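Local coordinates for Non-structural maintenance of chromosomes element 1 homolog (Xenopus laevis, PDB 7DG2), which probably acts as a RING-type E3 ubiquitin ligase that pairs with a MAGE protein within the SMC5-SMC6 complex of DNA repair, at residues L142-S145 / F146-E149; S92-A95 / E96-E100; A28-R31 / H32-L36; I4-S7 / H8-F11; M167-E170 / H171-R174. All blocks are in the same frame, centred on the assembly; numbering follows the deposited sequence.

Contact 1 (L142-S145 / F146-E149)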
loop_
_atom_site.group_PDB
_atom_site.type_symbol
_atom_site.label_atom_id
_atom_site.label_comp_id
_atom_site.label_asym_id
_atom_site.label_seq_id
_atom_site.Cartn_x
_atom_site.Cartn_y
_atom_site.Cartn_z
ATOM N N LEU A 142 -13.681 5.333 8.761
ATOM C CA LEU A 142 -12.338 5.053 9.256
ATOM C C LEU A 142 -12.181 3.582 9.608
ATOM O O LEU A 142 -11.150 2.966 9.305
ATOM C CB LEU A 142 -12.033 5.931 10.480
ATOM C CG LEU A 142 -10.671 5.697 11.133
ATOM C CD1 LEU A 142 -9.540 6.086 10.158
ATOM C CD2 LEU A 142 -10.516 6.475 12.455
ATOM N N LEU A 143 -13.187 3.009 10.269
ATOM C CA LEU A 143 -13.130 1.586 10.590
ATOM C C LEU A 143 -13.041 0.750 9.324
ATOM O O LEU A 143 -12.302 -0.240 9.276
ATOM C CB LEU A 143 -14.350 1.184 11.417
ATOM C CG LEU A 143 -14.346 1.746 12.828
ATOM C CD1 LEU A 143 -15.705 1.434 13.486
ATOM C CD2 LEU A 143 -13.227 1.116 13.624
ATOM N N GLN A 144 -13.761 1.142 8.274
ATOM C CA GLN A 144 -13.668 0.363 7.044
ATOM C C GLN A 144 -12.269 0.451 6.443
ATOM O O GLN A 144 -11.775 -0.530 5.870
ATOM C CB GLN A 144 -14.728 0.815 6.035
ATOM C CG GLN A 144 -14.707 0.012 4.728
ATOM C CD GLN A 144 -14.819 -1.508 4.950
ATOM O OE1 GLN A 144 -15.822 -1.999 5.482
ATOM N NE2 GLN A 144 -13.784 -2.253 4.541
ATOM N N SER A 145 -11.605 1.594 6.599
ATOM C CA SER A 145 -10.222 1.709 6.152
ATOM C C SER A 145 -9.302 0.814 6.977
ATOM O O SER A 145 -8.459 0.106 6.422
ATOM C CB SER A 145 -9.757 3.168 6.215
ATOM O OG SER A 145 -8.386 3.258 5.847
ATOM N N PHE A 146 -9.447 0.834 8.312
ATOM C CA PHE A 146 -8.620 -0.028 9.153
ATOM C C PHE A 146 -8.798 -1.492 8.776
ATOM O O PHE A 146 -7.845 -2.271 8.843
ATOM C CB PHE A 146 -8.956 0.171 10.636
ATOM C CG PHE A 146 -8.494 1.494 11.211
ATOM C CD1 PHE A 146 -7.379 2.140 10.716
ATOM C CD2 PHE A 146 -9.179 2.067 12.269
ATOM C CE1 PHE A 146 -6.957 3.360 11.245
ATOM C CE2 PHE A 146 -8.762 3.281 12.816
ATOM C CZ PHE A 146 -7.654 3.929 12.301
ATOM N N VAL A 147 -10.015 -1.886 8.386
ATOM C CA VAL A 147 -10.240 -3.269 7.962
ATOM C C VAL A 147 -9.605 -3.517 6.599
ATOM O O VAL A 147 -8.916 -4.523 6.393
ATOM C CB VAL A 147 -11.746 -3.586 7.953
ATOM C CG1 VAL A 147 -12.024 -4.870 7.193
ATOM C CG2 VAL A 147 -12.243 -3.686 9.400
ATOM N N GLN A 148 -9.811 -2.595 5.660
ATOM C CA GLN A 148 -9.235 -2.746 4.327
ATOM C C GLN A 148 -7.714 -2.836 4.384
ATOM O O GLN A 148 -7.106 -3.626 3.650
ATOM C CB GLN A 148 -9.679 -1.580 3.445
ATOM C CG GLN A 148 -8.879 -1.415 2.159
ATOM C CD GLN A 148 -9.196 -2.486 1.139
ATOM O OE1 GLN A 148 -10.243 -3.135 1.209
ATOM N NE2 GLN A 148 -8.281 -2.690 0.186
ATOM N N GLU A 149 -7.079 -2.039 5.248
ATOM C CA GLU A 149 -5.622 -2.050 5.361
ATOM C C GLU A 149 -5.091 -3.148 6.281
ATOM O O GLU A 149 -3.880 -3.193 6.529
ATOM C CB GLU A 149 -5.120 -0.689 5.851
ATOM C CG GLU A 149 -5.557 0.464 4.976
ATOM C CD GLU A 149 -5.011 0.370 3.566
ATOM O OE1 GLU A 149 -3.777 0.230 3.422
ATOM O OE2 GLU A 149 -5.821 0.432 2.613
HETATM O O HOH W 1 -8.105 2.444 3.162
#
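Phe146 and Leu142 meet one turn apart, the leucine resting on the phenylalanine ring. Methyl CD1 of Leu142 lies over one face, 4.0 Å from the centroid of the Phe146 ring and 28° off its normal, a CH-pi contact. The branch carbon comes nearer still to the rim, with Leu142 CG 3.5 Å from Phe146 CE2, and CD2 follows alongside the same corner. Two torsions produce this fit: Leu142 turns CG anti to its backbone N (chi1 178°), and Phe146 turns its ring beside its own N (chi1 -71°). Leu143 CD2 comes only to 4.4 Å from Phe146 CD2.

This is i to i+4 packing in the last turns of helix 136-148, on the buried side that faces helix 96-111 in the winged-helix-like part of Nse1. Tyr94 and Phe102 both meet the Phe146 ring edge-to-face, while Leu152 packs against it from the strand that follows the helix.

Ser145, partly exposed, carries the polar half of the contact. Its hydroxyl is hydrogen-bonded to Tyr94 OH and to a water 2.8 Å from Ser145 OG; that water donates to Glu149 OE2 at 3.1 Å, bridging the turn. In the backbone, Glu149 N donates to Ser145 O at 2.8 Å, and Glu149 CG lies 3.3 Å from the same oxygen. Just before this final turn closes, Gln148 gives its carbonyl oxygen to Arg91 of the MAGE subunit.

Contact 2 (S92-A95 / E96-E100)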
loop_
_atom_site.group_PDB
_atom_site.type_symbol
_atom_site.label_atom_id
_atom_site.label_comp_id
_atom_site.label_asym_id
_atom_site.label_seq_id
_atom_site.Cartn_x
_atom_site.Cartn_y
_atom_site.Cartn_z
ATOM N N SER A 92 1.750 9.017 6.192
ATOM C CA SER A 92 0.634 9.860 5.770
ATOM C C SER A 92 -0.681 9.093 5.665
ATOM O O SER A 92 -1.623 9.571 5.027
ATOM C CB SER A 92 0.963 10.542 4.433
ATOM O OG SER A 92 1.341 9.585 3.452
ATOM N N ASP A 93 -0.775 7.910 6.278
ATOM C CA ASP A 93 -1.985 7.105 6.132
ATOM C C ASP A 93 -3.166 7.710 6.884
ATOM O O ASP A 93 -4.291 7.748 6.367
ATOM C CB ASP A 93 -1.735 5.691 6.641
ATOM C CG ASP A 93 -0.831 4.887 5.722
ATOM O OD1 ASP A 93 -0.599 5.319 4.566
ATOM O OD2 ASP A 93 -0.363 3.818 6.170
ATOM N N TYR A 94 -2.939 8.135 8.123
ATOM C CA TYR A 94 -4.027 8.500 9.022
ATOM C C TYR A 94 -3.699 9.797 9.748
ATOM O O TYR A 94 -2.545 10.070 10.084
ATOM C CB TYR A 94 -4.307 7.370 10.036
ATOM C CG TYR A 94 -4.809 6.115 9.364
ATOM C CD1 TYR A 94 -6.074 6.082 8.783
ATOM C CD2 TYR A 94 -4.014 4.972 9.276
ATOM C CE1 TYR A 94 -6.544 4.926 8.149
ATOM C CE2 TYR A 94 -4.471 3.818 8.638
ATOM C CZ TYR A 94 -5.733 3.808 8.080
ATOM O OH TYR A 94 -6.178 2.670 7.459
ATOM N N ALA A 95 -4.744 10.588 9.995
ATOM C CA ALA A 95 -4.605 11.835 10.726
ATOM C C ALA A 95 -4.433 11.567 12.223
ATOM O O ALA A 95 -4.653 10.460 12.717
ATOM C CB ALA A 95 -5.815 12.735 10.476
ATOM N N GLU A 96 -4.037 12.614 12.952
ATOM C CA GLU A 96 -3.756 12.458 14.372
ATOM C C GLU A 96 -4.987 11.988 15.134
ATOM O O GLU A 96 -4.888 11.087 15.975
ATOM C CB GLU A 96 -3.232 13.773 14.957
ATOM C CG GLU A 96 -1.787 14.059 14.584
ATOM C CD GLU A 96 -1.215 15.233 15.350
ATOM O OE1 GLU A 96 -1.548 15.382 16.547
ATOM O OE2 GLU A 96 -0.444 16.006 14.750
ATOM N N ASN A 97 -6.157 12.579 14.863
ATOM C CA ASN A 97 -7.333 12.148 15.622
ATOM C C ASN A 97 -7.749 10.738 15.233
ATOM O O ASN A 97 -8.246 9.986 16.081
ATOM C CB ASN A 97 -8.504 13.135 15.467
ATOM C CG ASN A 97 -8.990 13.287 14.040
ATOM O OD1 ASN A 97 -8.334 12.873 13.083
ATOM N ND2 ASN A 97 -10.150 13.922 13.890
ATOM N N GLU A 98 -7.517 10.351 13.976
ATOM C CA GLU A 98 -7.800 8.983 13.548
ATOM C C GLU A 98 -6.915 7.974 14.273
ATOM O O GLU A 98 -7.384 6.896 14.661
ATOM C CB GLU A 98 -7.615 8.871 12.030
ATOM C CG GLU A 98 -8.567 9.790 11.258
ATOM C CD GLU A 98 -8.401 9.699 9.751
ATOM O OE1 GLU A 98 -9.413 9.844 9.025
ATOM O OE2 GLU A 98 -7.260 9.493 9.290
ATOM N N LEU A 99 -5.630 8.298 14.452
ATOM C CA LEU A 99 -4.733 7.392 15.158
ATOM C C LEU A 99 -4.982 7.415 16.666
ATOM O O LEU A 99 -4.758 6.403 17.344
ATOM C CB LEU A 99 -3.276 7.744 14.829
ATOM C CG LEU A 99 -2.929 7.404 13.377
ATOM C CD1 LEU A 99 -1.474 7.737 13.045
ATOM C CD2 LEU A 99 -3.216 5.921 13.103
ATOM N N GLU A 100 -5.461 8.540 17.211
ATOM C CA GLU A 100 -5.894 8.520 18.604
ATOM C C GLU A 100 -7.033 7.523 18.792
ATOM O O GLU A 100 -7.039 6.735 19.753
ATOM C CB GLU A 100 -6.338 9.914 19.058
ATOM C CG GLU A 100 -6.599 9.953 20.570
ATOM C CD GLU A 100 -7.220 11.257 21.060
ATOM O OE1 GLU A 100 -7.915 11.215 22.107
ATOM O OE2 GLU A 100 -7.030 12.302 20.398
#
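Carboxylate oxygen OE2 of Glu98 accepts the backbone N-H of Ala95 at 2.8 Å from Ala95 N, in a bond that is nearly straight at 168°. It is one half of a capping box, the N3 side chain accepting from the N-cap amide: Ala95 occupies the N-cap of helix 96-111, and a glutamate three residues on reaches back to it. Alanine has no side-chain acceptor of its own, so the reciprocal bond of a full capping box is absent. The amide meets OE2 on the anti side, 31° out of the carboxylate plane. Glu98 CG stands beside its own backbone N and the chain beyond is extended, which carries the carboxylate back past the start of the helix.

The same oxygen sits at the edge of the Tyr94 ring, near its plane, 3.6 Å from Tyr94 CD1, with the ring and carboxylate planes 65° apart; the tyrosine hydroxyl has its partner in Ser145. Glu98 OE1 holds a glycerol, probably from the crystallisation liquor.

On the first turn, Glu96 forms a salt bridge with Lys76 of the Nse4 subunit, and Asn97 ND2 donates to Lys132 O. That turn closes where Leu99 N donates to Ala95 O at 2.9 Å. From there Leu99 crosses Tyr94 at about a right angle, placing its methyl CD2 3.6 Å from Tyr94 CB.

Contact 3 (A28-R31 / H32-L36)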
loop_
_atom_site.group_PDB
_atom_site.type_symbol
_atom_site.label_atom_id
_atom_site.label_comp_id
_atom_site.label_asym_id
_atom_site.label_seq_id
_atom_site.Cartn_x
_atom_site.Cartn_y
_atom_site.Cartn_z
ATOM N N ALA A 28 3.509 -20.243 -2.702
ATOM C CA ALA A 28 3.189 -20.114 -4.121
ATOM C C ALA A 28 3.827 -18.866 -4.715
ATOM O O ALA A 28 4.297 -18.886 -5.859
ATOM C CB ALA A 28 1.678 -20.090 -4.328
ATOM N N LEU A 29 3.857 -17.775 -3.946
ATOM C CA LEU A 29 4.506 -16.550 -4.407
ATOM C C LEU A 29 6.004 -16.763 -4.615
ATOM O O LEU A 29 6.567 -16.323 -5.624
ATOM C CB LEU A 29 4.248 -15.419 -3.401
ATOM C CG LEU A 29 4.986 -14.108 -3.641
ATOM C CD1 LEU A 29 4.496 -13.500 -4.946
ATOM C CD2 LEU A 29 4.787 -13.128 -2.451
ATOM N N HIS A 30 6.663 -17.436 -3.672
ATOM C CA HIS A 30 8.080 -17.749 -3.809
ATOM C C HIS A 30 8.344 -18.482 -5.118
ATOM O O HIS A 30 9.229 -18.099 -5.896
ATOM C CB HIS A 30 8.521 -18.590 -2.611
ATOM C CG HIS A 30 9.920 -19.100 -2.698
ATOM N ND1 HIS A 30 10.282 -20.347 -2.226
ATOM C CD2 HIS A 30 11.052 -18.529 -3.167
ATOM C CE1 HIS A 30 11.576 -20.525 -2.424
ATOM N NE2 HIS A 30 12.066 -19.440 -2.992
ATOM N N ARG A 31 7.571 -19.537 -5.373
ATOM C CA ARG A 31 7.717 -20.301 -6.609
ATOM C C ARG A 31 7.516 -19.417 -7.828
ATOM O O ARG A 31 8.306 -19.454 -8.780
ATOM C CB ARG A 31 6.712 -21.444 -6.638
ATOM C CG ARG A 31 6.876 -22.331 -7.866
ATOM C CD ARG A 31 5.999 -23.544 -7.726
ATOM N NE ARG A 31 5.960 -24.309 -8.963
ATOM C CZ ARG A 31 5.315 -25.461 -9.102
ATOM N NH1 ARG A 31 4.658 -25.987 -8.075
ATOM N NH2 ARG A 31 5.329 -26.085 -10.272
ATOM N N HIS A 32 6.450 -18.614 -7.818
ATOM C CA HIS A 32 6.154 -17.784 -8.980
ATOM C C HIS A 32 7.243 -16.742 -9.212
ATOM O O HIS A 32 7.618 -16.475 -10.360
ATOM C CB HIS A 32 4.784 -17.122 -8.812
ATOM C CG HIS A 32 4.212 -16.597 -10.091
ATOM N ND1 HIS A 32 3.854 -17.421 -11.138
ATOM C CD2 HIS A 32 3.941 -15.334 -10.494
ATOM C CE1 HIS A 32 3.391 -16.686 -12.134
ATOM N NE2 HIS A 32 3.430 -15.417 -11.767
ATOM N N CYS A 33 7.775 -16.147 -8.132
ATOM C CA CYS A 33 8.858 -15.181 -8.281
ATOM C C CYS A 33 10.097 -15.824 -8.896
ATOM O O CYS A 33 10.791 -15.201 -9.703
ATOM C CB CYS A 33 9.214 -14.558 -6.933
ATOM S SG CYS A 33 7.908 -13.508 -6.285
ATOM N N CYS A 34 10.399 -17.063 -8.510
ATOM C CA CYS A 34 11.539 -17.745 -9.115
ATOM C C CYS A 34 11.311 -17.982 -10.600
ATOM O O CYS A 34 12.216 -17.764 -11.413
ATOM C CB CYS A 34 11.806 -19.060 -8.385
ATOM S SG CYS A 34 12.507 -18.756 -6.741
ATOM N N GLU A 35 10.105 -18.406 -10.975
ATOM C CA GLU A 35 9.829 -18.672 -12.383
ATOM C C GLU A 35 9.857 -17.392 -13.211
ATOM O O GLU A 35 10.401 -17.379 -14.323
ATOM C CB GLU A 35 8.485 -19.382 -12.511
ATOM C CG GLU A 35 8.497 -20.742 -11.856
ATOM C CD GLU A 35 7.125 -21.358 -11.774
ATOM O OE1 GLU A 35 6.136 -20.617 -11.958
ATOM O OE2 GLU A 35 7.037 -22.582 -11.527
ATOM N N LEU A 36 9.304 -16.299 -12.673
ATOM C CA LEU A 36 9.268 -15.025 -13.392
ATOM C C LEU A 36 10.652 -14.459 -13.677
ATOM O O LEU A 36 10.789 -13.608 -14.565
ATOM C CB LEU A 36 8.467 -13.984 -12.598
ATOM C CG LEU A 36 6.941 -14.019 -12.720
ATOM C CD1 LEU A 36 6.287 -13.063 -11.722
ATOM C CD2 LEU A 36 6.528 -13.676 -14.148
#
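The guanidinium of Arg31 is met at its edge, near its plane, by Glu35 OE2, while the imidazole of His30 meets Cys34 SG obliquely. Arg31 NE donates to Glu35 OE2 at 3.3 Å in a salt bridge with an N-H angle of 161°. The two flat groups stand almost perpendicular, 82° apart, and the nitrogen reaches the oxygen from above the carboxylate plane. Arg31 can present NE here because its chain is extended from CG onwards, with CG anti to the backbone N (chi1 -176°).

One residue back round helix 23-36, the sulfur of Cys34 lies 4.4 Å from the centroid of the His30 ring, a sulfur-aromatic contact; Tyr41 meets the same ring edge-to-face and Phe49 touches it too. On the next face Leu29 CD1 touches Cys33 SG at 3.7 Å, and both pack on helix 6-18, whereas His32 lies against Gly87 of the MAGE subunit.

Three i to i+4 pairs thus divide the helix by chemistry. The ion pair, long and single-pronged on an exposed side, probably contributes modestly, while the two cysteine pairs give the inward faces soft, polarisable surfaces for the neighbouring helix and aromatic rings.

Contact 4 (I4-S7 / H8-F11)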
loop_
_atom_site.group_PDB
_atom_site.type_symbol
_atom_site.label_atom_id
_atom_site.label_comp_id
_atom_site.label_asym_id
_atom_site.label_seq_id
_atom_site.Cartn_x
_atom_site.Cartn_y
_atom_site.Cartn_z
ATOM N N ILE A 4 21.083 -11.200 -3.368
ATOM C CA ILE A 4 19.710 -10.770 -3.578
ATOM C C ILE A 4 19.513 -10.491 -5.066
ATOM O O ILE A 4 20.361 -9.867 -5.721
ATOM C CB ILE A 4 19.411 -9.558 -2.676
ATOM C CG1 ILE A 4 17.923 -9.269 -2.607
ATOM C CG2 ILE A 4 20.187 -8.304 -3.118
ATOM C CD1 ILE A 4 17.578 -8.258 -1.511
ATOM N N ASN A 5 18.428 -11.011 -5.629
ATOM C CA ASN A 5 18.190 -10.853 -7.061
ATOM C C ASN A 5 16.724 -10.491 -7.278
ATOM O O ASN A 5 15.971 -10.251 -6.325
ATOM C CB ASN A 5 18.616 -12.114 -7.832
ATOM C CG ASN A 5 17.873 -13.362 -7.390
ATOM O OD1 ASN A 5 16.637 -13.401 -7.353
ATOM N ND2 ASN A 5 18.629 -14.403 -7.047
ATOM N N GLU A 6 16.327 -10.452 -8.551
ATOM C CA GLU A 6 14.993 -9.981 -8.907
ATOM C C GLU A 6 13.883 -10.878 -8.359
ATOM O O GLU A 6 12.766 -10.403 -8.145
ATOM C CB GLU A 6 14.888 -9.842 -10.424
ATOM C CG GLU A 6 15.599 -8.589 -10.920
ATOM C CD GLU A 6 15.950 -8.627 -12.389
ATOM O OE1 GLU A 6 17.152 -8.496 -12.707
ATOM O OE2 GLU A 6 15.030 -8.783 -13.221
ATOM N N SER A 7 14.145 -12.170 -8.123
ATOM C CA SER A 7 13.113 -12.998 -7.499
ATOM C C SER A 7 12.791 -12.504 -6.090
ATOM O O SER A 7 11.616 -12.396 -5.716
ATOM C CB SER A 7 13.543 -14.473 -7.481
ATOM O OG SER A 7 14.641 -14.682 -6.600
ATOM N N HIS A 8 13.822 -12.172 -5.300
ATOM C CA HIS A 8 13.597 -11.584 -3.980
ATOM C C HIS A 8 12.881 -10.243 -4.086
ATOM O O HIS A 8 12.004 -9.930 -3.267
ATOM C CB HIS A 8 14.916 -11.376 -3.242
ATOM C CG HIS A 8 15.744 -12.616 -3.103
ATOM N ND1 HIS A 8 16.772 -12.921 -3.971
ATOM C CD2 HIS A 8 15.722 -13.606 -2.179
ATOM C CE1 HIS A 8 17.334 -14.060 -3.600
ATOM N NE2 HIS A 8 16.716 -14.497 -2.518
ATOM N N GLN A 9 13.284 -9.414 -5.050
ATOM C CA GLN A 9 12.654 -8.103 -5.188
ATOM C C GLN A 9 11.179 -8.255 -5.522
ATOM O O GLN A 9 10.327 -7.531 -4.984
ATOM C CB GLN A 9 13.376 -7.283 -6.260
ATOM C CG GLN A 9 14.861 -7.035 -5.968
ATOM C CD GLN A 9 15.616 -6.521 -7.169
ATOM O OE1 GLN A 9 15.049 -6.369 -8.253
ATOM N NE2 GLN A 9 16.916 -6.267 -6.993
ATOM N N ARG A 10 10.853 -9.204 -6.410
ATOM C CA ARG A 10 9.467 -9.402 -6.807
ATOM C C ARG A 10 8.642 -9.873 -5.624
ATOM O O ARG A 10 7.518 -9.406 -5.413
ATOM C CB ARG A 10 9.397 -10.414 -7.957
ATOM C CG ARG A 10 8.006 -10.646 -8.470
ATOM C CD ARG A 10 7.576 -9.510 -9.373
ATOM N NE ARG A 10 8.142 -9.624 -10.720
ATOM C CZ ARG A 10 7.754 -8.871 -11.744
ATOM N NH1 ARG A 10 8.307 -9.023 -12.939
ATOM N NH2 ARG A 10 6.826 -7.939 -11.557
ATOM N N PHE A 11 9.208 -10.779 -4.826
ATOM C CA PHE A 11 8.551 -11.237 -3.607
ATOM C C PHE A 11 8.316 -10.079 -2.642
ATOM O O PHE A 11 7.229 -9.950 -2.060
ATOM C CB PHE A 11 9.413 -12.333 -2.975
ATOM C CG PHE A 11 8.835 -12.950 -1.727
ATOM C CD1 PHE A 11 8.956 -12.318 -0.503
ATOM C CD2 PHE A 11 8.228 -14.192 -1.776
ATOM C CE1 PHE A 11 8.456 -12.904 0.655
ATOM C CE2 PHE A 11 7.731 -14.787 -0.632
ATOM C CZ PHE A 11 7.842 -14.140 0.591
#
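Asn5 and His8 form a capping box at the start of helix 6-18, with imidazole in the place often taken by a carboxylate. The first group of interactions is polar. Asn5 N donates to His8 ND1 at 3.0 Å and 165°, the amide tilted somewhat from the ring plane, and the ring reaches back because His8 CG stands beside its backbone N (chi1 -56°). In return Asn5 OD1 accepts the amide of Ser7, 2.9 Å from Ser7 N in the carbonyl plane, though the bond is bent to 136°. The hydroxyl of Ser7 also donates to this oxygen; the 2.5 Å between Ser7 OG and Asn5 OD1 is very short, and its exact length is doubtful. Backbone bonds continue the helix, beginning with Gln9 N to Asn5 O at 3.1 Å.

Packing contacts make the second group. Ile4 CG1 touches His8 CB at 3.7 Å, ahead of the cap. Ser7 OG lies over one face of the imidazole toward its rim, 3.8 Å above the plane, and Phe49 of helix 46-57 stacks on the ring. Glu6 CG meets the amide oxygen Gln9 OE1 at 3.5 Å.

A third group reaches the MAGE subunit: Gln9 NE2 donates to Gln60 O there and Arg10 NH2 to Gln83 O. Within the chain, Arg10 NE is hydrogen-bonded to His37.

Because ND1 of His8 accepts a hydrogen bond from the Asn5 N-H, that nitrogen is most simply read as unprotonated, consistent with a neutral ring that probably carries its hydrogen on NE2.

Contact 5 (M167-E170 / H171-R174)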
loop_
_atom_site.group_PDB
_atom_site.type_symbol
_atom_site.label_atom_id
_atom_site.label_comp_id
_atom_site.label_asym_id
_atom_site.label_seq_id
_atom_site.Cartn_x
_atom_site.Cartn_y
_atom_site.Cartn_z
ATOM N N MET A 167 1.427 -8.788 14.899
ATOM C CA MET A 167 2.804 -9.085 14.514
ATOM C C MET A 167 3.673 -7.839 14.581
ATOM O O MET A 167 4.781 -7.869 15.134
ATOM C CB MET A 167 2.834 -9.701 13.118
ATOM C CG MET A 167 2.301 -11.147 13.080
ATOM S SD MET A 167 2.151 -11.866 11.441
ATOM C CE MET A 167 3.881 -12.005 10.959
ATOM N N GLU A 168 3.174 -6.714 14.061
ATOM C CA GLU A 168 4.004 -5.512 14.072
ATOM C C GLU A 168 4.092 -4.882 15.460
ATOM O O GLU A 168 5.151 -4.368 15.849
ATOM C CB GLU A 168 3.471 -4.490 13.075
ATOM C CG GLU A 168 4.417 -3.304 12.926
ATOM C CD GLU A 168 4.009 -2.402 11.791
ATOM O OE1 GLU A 168 3.138 -1.530 12.008
ATOM O OE2 GLU A 168 4.539 -2.593 10.676
ATOM N N LEU A 169 2.996 -4.897 16.218
ATOM C CA LEU A 169 2.912 -4.179 17.486
ATOM C C LEU A 169 3.140 -5.068 18.704
ATOM O O LEU A 169 2.928 -4.606 19.828
ATOM C CB LEU A 169 1.553 -3.480 17.620
ATOM C CG LEU A 169 1.279 -2.357 16.613
ATOM C CD1 LEU A 169 0.001 -1.609 16.991
ATOM C CD2 LEU A 169 2.418 -1.402 16.579
ATOM N N GLU A 170 3.581 -6.314 18.502
ATOM C CA GLU A 170 3.766 -7.268 19.602
ATOM C C GLU A 170 4.540 -6.659 20.765
ATOM O O GLU A 170 4.093 -6.695 21.916
ATOM C CB GLU A 170 4.482 -8.518 19.066
ATOM C CG GLU A 170 4.985 -9.508 20.120
ATOM C CD GLU A 170 3.899 -10.451 20.613
ATOM O OE1 GLU A 170 3.955 -10.866 21.794
ATOM O OE2 GLU A 170 2.991 -10.787 19.817
ATOM N N HIS A 171 5.710 -6.090 20.486
ATOM C CA HIS A 171 6.539 -5.588 21.570
ATOM C C HIS A 171 6.083 -4.222 22.041
ATOM O O HIS A 171 6.191 -3.912 23.232
ATOM C CB HIS A 171 7.997 -5.584 21.123
ATOM C CG HIS A 171 8.455 -6.932 20.672
ATOM N ND1 HIS A 171 8.322 -7.365 19.370
ATOM C CD2 HIS A 171 8.965 -7.977 21.367
ATOM C CE1 HIS A 171 8.768 -8.605 19.274
ATOM N NE2 HIS A 171 9.163 -9.000 20.472
ATOM N N TYR A 172 5.547 -3.408 21.134
ATOM C CA TYR A 172 4.937 -2.152 21.541
ATOM C C TYR A 172 3.837 -2.387 22.574
ATOM O O TYR A 172 3.774 -1.707 23.605
ATOM C CB TYR A 172 4.391 -1.436 20.310
ATOM C CG TYR A 172 3.635 -0.185 20.612
ATOM C CD1 TYR A 172 4.288 1.035 20.726
ATOM C CD2 TYR A 172 2.262 -0.219 20.793
ATOM C CE1 TYR A 172 3.585 2.187 21.005
ATOM C CE2 TYR A 172 1.556 0.919 21.075
ATOM C CZ TYR A 172 2.219 2.121 21.177
ATOM O OH TYR A 172 1.496 3.249 21.457
ATOM N N ILE A 173 2.963 -3.357 22.312
ATOM C CA ILE A 173 1.877 -3.669 23.244
ATOM C C ILE A 173 2.432 -4.164 24.574
ATOM O O ILE A 173 1.963 -3.761 25.647
ATOM C CB ILE A 173 0.927 -4.705 22.611
ATOM C CG1 ILE A 173 0.129 -4.074 21.467
ATOM C CG2 ILE A 173 -0.014 -5.325 23.681
ATOM C CD1 ILE A 173 -0.583 -5.095 20.570
ATOM N N ARG A 174 3.421 -5.063 24.525
ATOM C CA ARG A 174 3.993 -5.620 25.752
ATOM C C ARG A 174 4.517 -4.527 26.671
ATOM O O ARG A 174 4.403 -4.629 27.899
ATOM C CB ARG A 174 5.123 -6.595 25.409
ATOM C CG ARG A 174 4.754 -8.054 25.433
ATOM C CD ARG A 174 6.013 -8.904 25.576
ATOM N NE ARG A 174 6.418 -9.524 24.316
ATOM C CZ ARG A 174 6.386 -10.835 24.095
ATOM N NH1 ARG A 174 5.977 -11.658 25.054
ATOM N NH2 ARG A 174 6.769 -11.329 22.924
HETATM O O HOH W 2 6.319 -3.948 18.269
#
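Glu170 meets the side chains of its neighbour His171 and of Arg174, one turn on, as its chain leaves helix 163-176. Its CB lies 4.0 Å from His171 ND1. CG then passes over a face of that ring, 4.0 Å from the centroid of His171 and 13° off the normal, a CH-pi contact displaced toward the rim. Since CG is anti to the backbone N (chi1 169°) and the chain bends at chi2 (82°), CD swings toward Arg174.

At the tip, OE1 stands over one face of the guanidinium, 3.1 Å from Arg174 NH2. No N-H of that group points at it, so the salt bridge is one of charge alone. The directed bond to OE1 comes from Val190 N, while Arg174 NH1 donates to Arg188 O; both partners lie in the RING region.

The helix is kinked here, with the amides of His171 and Tyr172 missing their bonds to the preceding turn. A water repairs part of the break, donating to Glu168 O at 2.7 Å and accepting from Tyr172 N at 3.0 Å. Regular bonding resumes with Ile173 N to Leu169 O at 2.8 Å, and Leu169 CB packs on Ile173 CD1.

With one charged pair tied to the backbone of Arg188 and Val190, the helix is joined by polar bonds to the zinc-binding RING-like domain.

The five contacts, each a turn of helix or its cap, fall into two touching pairs and a fifth that stands apart. Contacts 1 and 2, centres 12 Å apart, meet through Tyr94, whose CZ lies 3.4 Å from Phe146 CE1. Contacts 3 and 4, centres about 10 Å apart, join helices 23-36 and 6-18, with Cys33 SG 3.4 Å from Phe11 N. Some 30 Å separate the centres of contacts 1 and 3. Contact 5 touches none of them, its nearest atoms about 8 Å from contact 2, and lies near a metal site: the Glu170 side chain is about 9 Å from a zinc ion. Nse4 borders contacts 2 and 5; MAGE borders contacts 1 to 4.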